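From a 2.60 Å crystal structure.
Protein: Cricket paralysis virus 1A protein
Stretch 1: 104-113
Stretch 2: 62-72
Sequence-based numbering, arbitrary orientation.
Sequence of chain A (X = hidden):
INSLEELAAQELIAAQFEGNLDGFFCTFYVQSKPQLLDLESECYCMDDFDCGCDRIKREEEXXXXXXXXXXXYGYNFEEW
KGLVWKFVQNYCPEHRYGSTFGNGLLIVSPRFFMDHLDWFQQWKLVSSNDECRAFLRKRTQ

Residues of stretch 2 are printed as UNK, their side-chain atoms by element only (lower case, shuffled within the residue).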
ATOM      1  N   GLY A 104       1.614  -8.165  -7.452  1.00 50.32           N
ATOM      2  CA  GLY A 104       2.791  -7.357  -7.775  1.00 45.48           C
ATOM      3  C   GLY A 104       3.551  -7.973  -8.929  1.00 42.40           C
ATOM      4  O   GLY A 104       3.550  -9.185  -9.081  1.00 41.81           O
ATOM      5  N   LEU A 105       4.201  -7.148  -9.747  1.00 40.01           N
ATOM      6  CA  LEU A 105       4.908  -7.645 -10.922  1.00 38.73           C
ATOM      7  C   LEU A 105       6.417  -7.570 -10.759  1.00 36.59           C
ATOM      8  O   LEU A 105       6.953  -6.504 -10.441  1.00 36.20           O
ATOM      9  CB  LEU A 105       4.486  -6.859 -12.150  1.00 40.03           C
ATOM     10  CG  LEU A 105       5.138  -7.225 -13.486  1.00 41.45           C
ATOM     11  CD1 LEU A 105       5.067  -8.719 -13.753  1.00 43.25           C
ATOM     12  CD2 LEU A 105       4.452  -6.483 -14.627  1.00 42.43           C
ATOM     13  N   LEU A 106       7.087  -8.705 -10.979  1.00 34.36           N
ATOM     14  CA  LEU A 106       8.542  -8.777 -11.033  1.00 33.22           C
ATOM     15  C   LEU A 106       9.009  -9.468 -12.280  1.00 33.32           C
ATOM     16  O   LEU A 106       8.310 -10.308 -12.822  1.00 32.80           O
ATOM     17  CB  LEU A 106       9.106  -9.521  -9.830  1.00 32.32           C
ATOM     18  CG  LEU A 106       8.997  -8.731  -8.530  1.00 32.12           C
ATOM     19  CD1 LEU A 106       9.261  -9.639  -7.334  1.00 32.75           C
ATOM     20  CD2 LEU A 106       9.926  -7.538  -8.496  1.00 31.46           C
ATOM     21  N   ILE A 107      10.227  -9.126 -12.703  1.00 34.12           N
ATOM     22  CA  ILE A 107      10.798  -9.642 -13.942  1.00 34.71           C
ATOM     23  C   ILE A 107      12.211 -10.122 -13.711  1.00 34.68           C
ATOM     24  O   ILE A 107      13.010  -9.467 -13.058  1.00 35.90           O
ATOM     25  CB  ILE A 107      10.802  -8.577 -15.072  1.00 35.18           C
ATOM     26  CG1 ILE A 107       9.421  -7.957 -15.185  1.00 35.47           C
ATOM     27  CG2 ILE A 107      11.247  -9.198 -16.394  1.00 35.79           C
ATOM     28  CD1 ILE A 107       9.258  -6.994 -16.325  1.00 37.14           C
ATOM     29  N   VAL A 108      12.528 -11.235 -14.338  1.00 35.54           N
ATOM     30  CA  VAL A 108      13.801 -11.908 -14.167  1.00 36.28           C
ATOM     31  C   VAL A 108      14.248 -12.333 -15.564  1.00 35.90           C
ATOM     32  O   VAL A 108      13.411 -12.619 -16.397  1.00 36.12           O
ATOM     33  CB  VAL A 108      13.577 -13.072 -13.143  1.00 37.14           C
ATOM     34  CG1 VAL A 108      13.938 -14.451 -13.675  1.00 37.66           C
ATOM     35  CG2 VAL A 108      14.294 -12.772 -11.842  1.00 37.18           C
ATOM     36  N   SER A 109      15.549 -12.389 -15.827  1.00 35.95           N
ATOM     37  CA  SER A 109      16.022 -12.903 -17.116  1.00 36.39           C
ATOM     38  C   SER A 109      15.774 -14.441 -17.258  1.00 36.68           C
ATOM     39  O   SER A 109      15.566 -15.142 -16.250  1.00 36.42           O
ATOM     40  CB  SER A 109      17.506 -12.576 -17.328  1.00 36.68           C
ATOM     41  OG  SER A 109      18.359 -13.475 -16.637  1.00 36.18           O
ATOM     42  N   PRO A 110      15.798 -14.968 -18.507  1.00 35.71           N
ATOM     43  CA  PRO A 110      15.659 -16.400 -18.753  1.00 34.82           C
ATOM     44  C   PRO A 110      16.779 -17.279 -18.223  1.00 33.81           C
ATOM     45  O   PRO A 110      16.536 -18.403 -17.805  1.00 34.62           O
ATOM     46  CB  PRO A 110      15.645 -16.479 -20.274  1.00 36.03           C
ATOM     47  CG  PRO A 110      15.147 -15.165 -20.719  1.00 36.15           C
ATOM     48  CD  PRO A 110      15.788 -14.215 -19.771  1.00 35.85           C
ATOM     49  N   ARG A 111      18.002 -16.800 -18.261  1.00 33.53           N
ATOM     50  CA  ARG A 111      19.121 -17.581 -17.756  1.00 33.47           C
ATOM     51  C   ARG A 111      18.907 -17.816 -16.250  1.00 32.66           C
ATOM     52  O   ARG A 111      19.076 -18.924 -15.746  1.00 33.12           O
ATOM     53  CB  ARG A 111      20.430 -16.854 -18.061  1.00 33.87           C
ATOM     54  CG  ARG A 111      21.717 -17.560 -17.663  1.00 35.18           C
ATOM     55  CD  ARG A 111      22.089 -18.780 -18.508  1.00 36.78           C
ATOM     56  NE  ARG A 111      21.500 -19.998 -17.919  1.00 37.89           N
ATOM     57  CZ  ARG A 111      20.746 -20.919 -18.525  1.00 37.55           C
ATOM     58  NH1 ARG A 111      20.452 -20.871 -19.816  1.00 37.93           N
ATOM     59  NH2 ARG A 111      20.284 -21.932 -17.800  1.00 38.31           N
ATOM     60  N   PHE A 112      18.481 -16.776 -15.553  1.00 31.52           N
ATOM     61  CA  PHE A 112      18.292 -16.830 -14.118  1.00 30.77           C
ATOM     62  C   PHE A 112      17.137 -17.737 -13.703  1.00 31.51           C
ATOM     63  O   PHE A 112      17.254 -18.507 -12.734  1.00 29.72           O
ATOM     64  CB  PHE A 112      18.041 -15.417 -13.606  1.00 30.27           C
ATOM     65  CG  PHE A 112      17.974 -15.323 -12.125  1.00 29.67           C
ATOM     66  CD1 PHE A 112      16.775 -15.544 -11.456  1.00 29.04           C
ATOM     67  CD2 PHE A 112      19.112 -15.009 -11.393  1.00 29.62           C
ATOM     68  CE1 PHE A 112      16.710 -15.457 -10.084  1.00 29.22           C
ATOM     69  CE2 PHE A 112      19.048 -14.923 -10.020  1.00 29.43           C
ATOM     70  CZ  PHE A 112      17.847 -15.149  -9.366  1.00 29.34           C
ATOM     71  N   PHE A 113      16.019 -17.606 -14.425  1.00 32.58           N
ATOM     72  CA  PHE A 113      14.861 -18.484 -14.256  1.00 34.40           C
ATOM     73  C   PHE A 113      15.220 -19.951 -14.406  1.00 35.06           C
ATOM     74  O   PHE A 113      14.802 -20.770 -13.609  1.00 33.83           O
ATOM     75  CB  PHE A 113      13.760 -18.125 -15.247  1.00 35.69           C
ATOM     76  CG  PHE A 113      12.646 -19.138 -15.304  1.00 37.32           C
ATOM     77  CD1 PHE A 113      11.818 -19.341 -14.204  1.00 37.29           C
ATOM     78  CD2 PHE A 113      12.428 -19.905 -16.453  1.00 37.77           C
ATOM     79  CE1 PHE A 113      10.785 -20.273 -14.256  1.00 37.80           C
ATOM     80  CE2 PHE A 113      11.389 -20.830 -16.509  1.00 38.17           C
ATOM     81  CZ  PHE A 113      10.570 -21.017 -15.411  1.00 37.87           C
ATOM     82  N   UNK A  62      13.268  -1.290  -6.913  1.00 32.68           N
ATOM     83  CA  UNK A  62      13.467  -2.675  -6.555  1.00 32.32           C
ATOM     84  C   UNK A  62      13.160  -3.660  -7.686  1.00 33.05           C
ATOM     85  O   UNK A  62      13.896  -4.630  -7.872  1.00 33.93           O
ATOM     86  c   UNK A  62      12.043  -2.668  -2.902  1.00 31.91           C
ATOM     87  c   UNK A  62      14.407  -2.948  -3.580  1.00 32.59           C
ATOM     88  c   UNK A  62      12.618  -3.016  -5.320  1.00 31.88           C
ATOM     89  c   UNK A  62      13.057  -2.411  -3.988  1.00 32.13           C
ATOM     90  N   UNK A  63      12.074  -3.443  -8.429  1.00 33.15           N
ATOM     91  CA  UNK A  63      11.807  -4.268  -9.606  1.00 33.27           C
ATOM     92  C   UNK A  63      13.001  -4.200 -10.565  1.00 33.47           C
ATOM     93  O   UNK A  63      13.401  -5.218 -11.137  1.00 35.02           O
ATOM     94  n   UNK A  63       6.092  -3.078 -10.454  1.00 34.97           N
ATOM     95  c   UNK A  63      10.186  -4.690 -11.546  1.00 33.51           C
ATOM     96  c   UNK A  63       7.208  -2.951 -11.147  1.00 34.23           C
ATOM     97  n   UNK A  63       7.804  -4.059 -11.604  1.00 34.18           N
ATOM     98  c   UNK A  63      10.527  -3.834 -10.327  1.00 33.23           C
ATOM     99  c   UNK A  63       9.042  -4.132 -12.379  1.00 33.55           C
ATOM    100  n   UNK A  63       7.673  -1.731 -11.377  1.00 34.41           N
ATOM    101  N   UNK A  64      13.576  -3.008 -10.714  1.00 33.02           N
ATOM    102  CA  UNK A  64      14.697  -2.795 -11.621  1.00 33.54           C
ATOM    103  C   UNK A  64      15.929  -3.579 -11.162  1.00 33.03           C
ATOM    104  O   UNK A  64      16.570  -4.264 -11.938  1.00 33.50           O
ATOM    105  c   UNK A  64      15.713  -0.885 -12.958  1.00 37.63           C
ATOM    106  c   UNK A  64      16.720   1.079 -14.174  1.00 43.10           C
ATOM    107  n   UNK A  64      17.337   2.439 -14.021  1.00 44.91           N
ATOM    108  c   UNK A  64      14.999  -1.311 -11.698  1.00 35.00           C
ATOM    109  c   UNK A  64      16.065   0.589 -12.890  1.00 40.23           C
ATOM    110  N   UNK A  65      16.233  -3.493  -9.874  1.00 32.11           N
ATOM    111  CA  UNK A  65      17.369  -4.190  -9.306  1.00 31.28           C
ATOM    112  C   UNK A  65      17.191  -5.677  -9.358  1.00 30.05           C
ATOM    113  O   UNK A  65      18.164  -6.386  -9.597  1.00 30.03           O
ATOM    114  c   UNK A  65      17.936  -1.885  -6.227  1.00 32.47           C
ATOM    115  c   UNK A  65      18.143  -2.358  -7.662  1.00 32.31           C
ATOM    116  c   UNK A  65      17.593  -3.769  -7.842  1.00 31.54           C
ATOM    117  c   UNK A  65      19.612  -2.304  -8.055  1.00 32.71           C
ATOM    118  N   UNK A  66      15.966  -6.145  -9.112  1.00 28.59           N
ATOM    119  CA  UNK A  66      15.682  -7.558  -9.131  1.00 28.55           C
ATOM    120  C   UNK A  66      15.910  -8.090 -10.534  1.00 28.28           C
ATOM    121  O   UNK A  66      16.359  -9.212 -10.697  1.00 27.37           O
ATOM    122  c   UNK A  66      14.243  -7.871  -8.621  1.00 29.56           C
ATOM    123  c   UNK A  66      12.786  -7.372  -6.565  1.00 30.02           C
ATOM    124  c   UNK A  66      13.768  -9.291  -8.983  1.00 29.22           C
ATOM    125  c   UNK A  66      14.178  -7.678  -7.099  1.00 29.93           C
ATOM    126  N   UNK A  67      15.629  -7.282 -11.553  1.00 28.95           N
ATOM    127  CA  UNK A  67      15.928  -7.715 -12.898  1.00 29.28           C
ATOM    128  C   UNK A  67      17.404  -7.612 -13.217  1.00 29.63           C
ATOM    129  O   UNK A  67      18.010  -8.575 -13.721  1.00 29.61           O
ATOM    130  c   UNK A  67      15.419  -9.038 -17.101  1.00 30.77           C
ATOM    131  c   UNK A  67      16.534  -6.716 -16.072  1.00 30.40           C
ATOM    132  c   UNK A  67      15.040  -8.579 -15.848  1.00 30.38           C
ATOM    133  c   UNK A  67      15.180  -6.945 -13.960  1.00 29.69           C
ATOM    134  c   UNK A  67      16.362  -8.332 -17.839  1.00 31.40           C
ATOM    135  c   UNK A  67      15.566  -7.398 -15.336  1.00 30.26           C
ATOM    136  c   UNK A  67      16.927  -7.172 -17.320  1.00 31.08           C
ATOM    137  N   UNK A  68      17.975  -6.433 -12.996  1.00 29.98           N
ATOM    138  CA  UNK A  68      19.357  -6.212 -13.397  1.00 30.84           C
ATOM    139  C   UNK A  68      20.304  -7.190 -12.699  1.00 31.05           C
ATOM    140  O   UNK A  68      21.219  -7.692 -13.315  1.00 31.24           O
ATOM    141  c   UNK A  68      19.789  -4.793 -13.097  1.00 31.55           C
ATOM    142  c   UNK A  68      19.158  -3.655 -13.890  1.00 31.77           C
ATOM    143  c   UNK A  68      19.461  -3.715 -15.360  1.00 32.06           C
ATOM    144  c   UNK A  68      19.684  -2.362 -13.303  1.00 32.33           C
ATOM    145  N   UNK A  69      20.065  -7.476 -11.426  1.00 31.77           N
ATOM    146  CA  UNK A  69      20.893  -8.438 -10.700  1.00 32.86           C
ATOM    147  C   UNK A  69      20.673  -9.873 -11.198  1.00 33.69           C
ATOM    148  O   UNK A  69      21.586 -10.689 -11.099  1.00 34.47           O
ATOM    149  c   UNK A  69      21.090  -7.057  -8.580  1.00 32.35           C
ATOM    150  c   UNK A  69      20.664  -8.397  -9.173  1.00 32.19           C
ATOM    151  o   UNK A  69      19.289  -8.642  -8.889  1.00 31.09           O
ATOM    152  N   UNK A  70      19.475 -10.170 -11.698  1.00 34.12           N
ATOM    153  CA  UNK A  70      19.193 -11.448 -12.354  1.00 35.17           C
ATOM    154  C   UNK A  70      19.839 -11.606 -13.739  1.00 37.60           C
ATOM    155  O   UNK A  70      20.085 -12.722 -14.185  1.00 38.45           O
ATOM    156  o   UNK A  70      17.234 -11.086 -13.695  1.00 33.91           O
ATOM    157  c   UNK A  70      17.692 -11.659 -12.501  1.00 34.13           C
ATOM    158  N   UNK A  71      20.103 -10.492 -14.411  1.00 40.37           N
ATOM    159  CA  UNK A  71      20.595 -10.472 -15.796  1.00 42.42           C
ATOM    160  C   UNK A  71      22.126 -10.569 -15.922  1.00 43.28           C
ATOM    161  O   UNK A  71      22.697 -10.181 -16.948  1.00 43.28           O
ATOM    162  o   UNK A  71      19.491 -10.198 -18.511  1.00 48.79           O
ATOM    163  o   UNK A  71      20.678  -8.331 -18.617  1.00 48.20           O
ATOM    164  c   UNK A  71      20.103  -9.172 -16.456  1.00 44.11           C
ATOM    165  c   UNK A  71      20.097  -9.241 -17.968  1.00 46.83           C
ATOM    166  N   UNK A  72      22.782 -11.082 -14.881  1.00 44.27           N
ATOM    167  CA  UNK A  72      24.221 -11.341 -14.875  1.00 44.69           C
ATOM    168  C   UNK A  72      24.494 -12.671 -14.211  1.00 45.94           C
ATOM    169  O   UNK A  72      23.695 -13.144 -13.388  1.00 45.19           O
ATOM    170  c   UNK A  72      24.639 -10.218 -12.634  1.00 45.07           C
ATOM    171  c   UNK A  72      25.024 -10.268 -14.114  1.00 44.98           C
ATOM    172  c   UNK A  72      24.853  -8.911 -14.776  1.00 45.25           C
TER

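Position 62 carries four side-chain carbons forked at the second, and none touches stretch 1; the fork identifies Leu62. At position 63 three carbons lead to a nitrogen, then to a carbon bearing two more nitrogens, a guanidinium, and the nitrogen within the chain reaches the carbonyl of Leu105: Arg63. Its CB points sideways, yet the chain reaches across so that NE donates to Leu105 O at 2.8 Å, with an N-H...O angle of 158° and the acceptor near the guanidinium plane. Position 64 has four carbons in a row ending in nitrogen, and its CA-to-CB bond points away from stretch 1: Lys64. Position 65 repeats four carbons forked at the second, out of reach of stretch 1: Leu65.

Position 66 also has four carbons, but the fork is at the first and one arm is two carbons long, its tip against the side chain of Leu106; the fork separates Ile66 from its leucine neighbours. Its CB points toward stretch 1, and CD1 packs 3.5 Å from Leu106 CD2. At position 67 one carbon precedes a six-carbon ring without oxygen, which touches Ile107, Val108 and Ser109: Phe67. Ring atom CD1 lies 3.9 Å from Ile107 CG2, Ile107 O sits at the ring edge, and CE1 approaches Ser109 N at 3.6 Å. At position 68, four carbons fork at the second and the CA-to-CB bond points away from stretch 1: Leu68.

Position 69 has one carbon carrying an oxygen and a carbon: Thr69. Its OG1 donates to Leu65 O at 2.6 Å, within its own stretch. Position 70 has one carbon and one oxygen, the oxygen meeting the backbone nitrogen of Ser109, hence Ser70; OG accepts from Ser109 N at 3.0 Å (166°) and donates to Phe67 O at 2.6 Å. Position 71 has two carbons, the second carrying two oxygens, one of them near the CB of Ser109: Asp71, whose OD1 lies 3.3 Å from Ser109 CB. Position 72 has one carbon carrying two others, and its CA-to-CB bond points away from stretch 1: Val72.

The contact joins a strand and a helix running nearly parallel, 19° between axes and 6.8 Å at closest approach, burying 564 Å² in total. Apolar packing by Ile66 and Phe67 lies between two polar anchors. At one end, Arg63 binds a strand carbonyl. At the other, Ser109 donates both bonds to Ser70: besides the Ser109 N bond to Ser70 OG, Ser109 OG donates to Ser70 O at 3.1 Å. Ser109 OG also accepts a weak capping bond from Phe112 N at 3.5 Å, coupling this junction to the start of the next helix. There Ser70 CB sits over one face of the Phe112 ring, 4.0 Å from its centroid and 24° off the normal, a CH-pi contact.

Stretch 2 (62-72) LRKLIFLTSDV
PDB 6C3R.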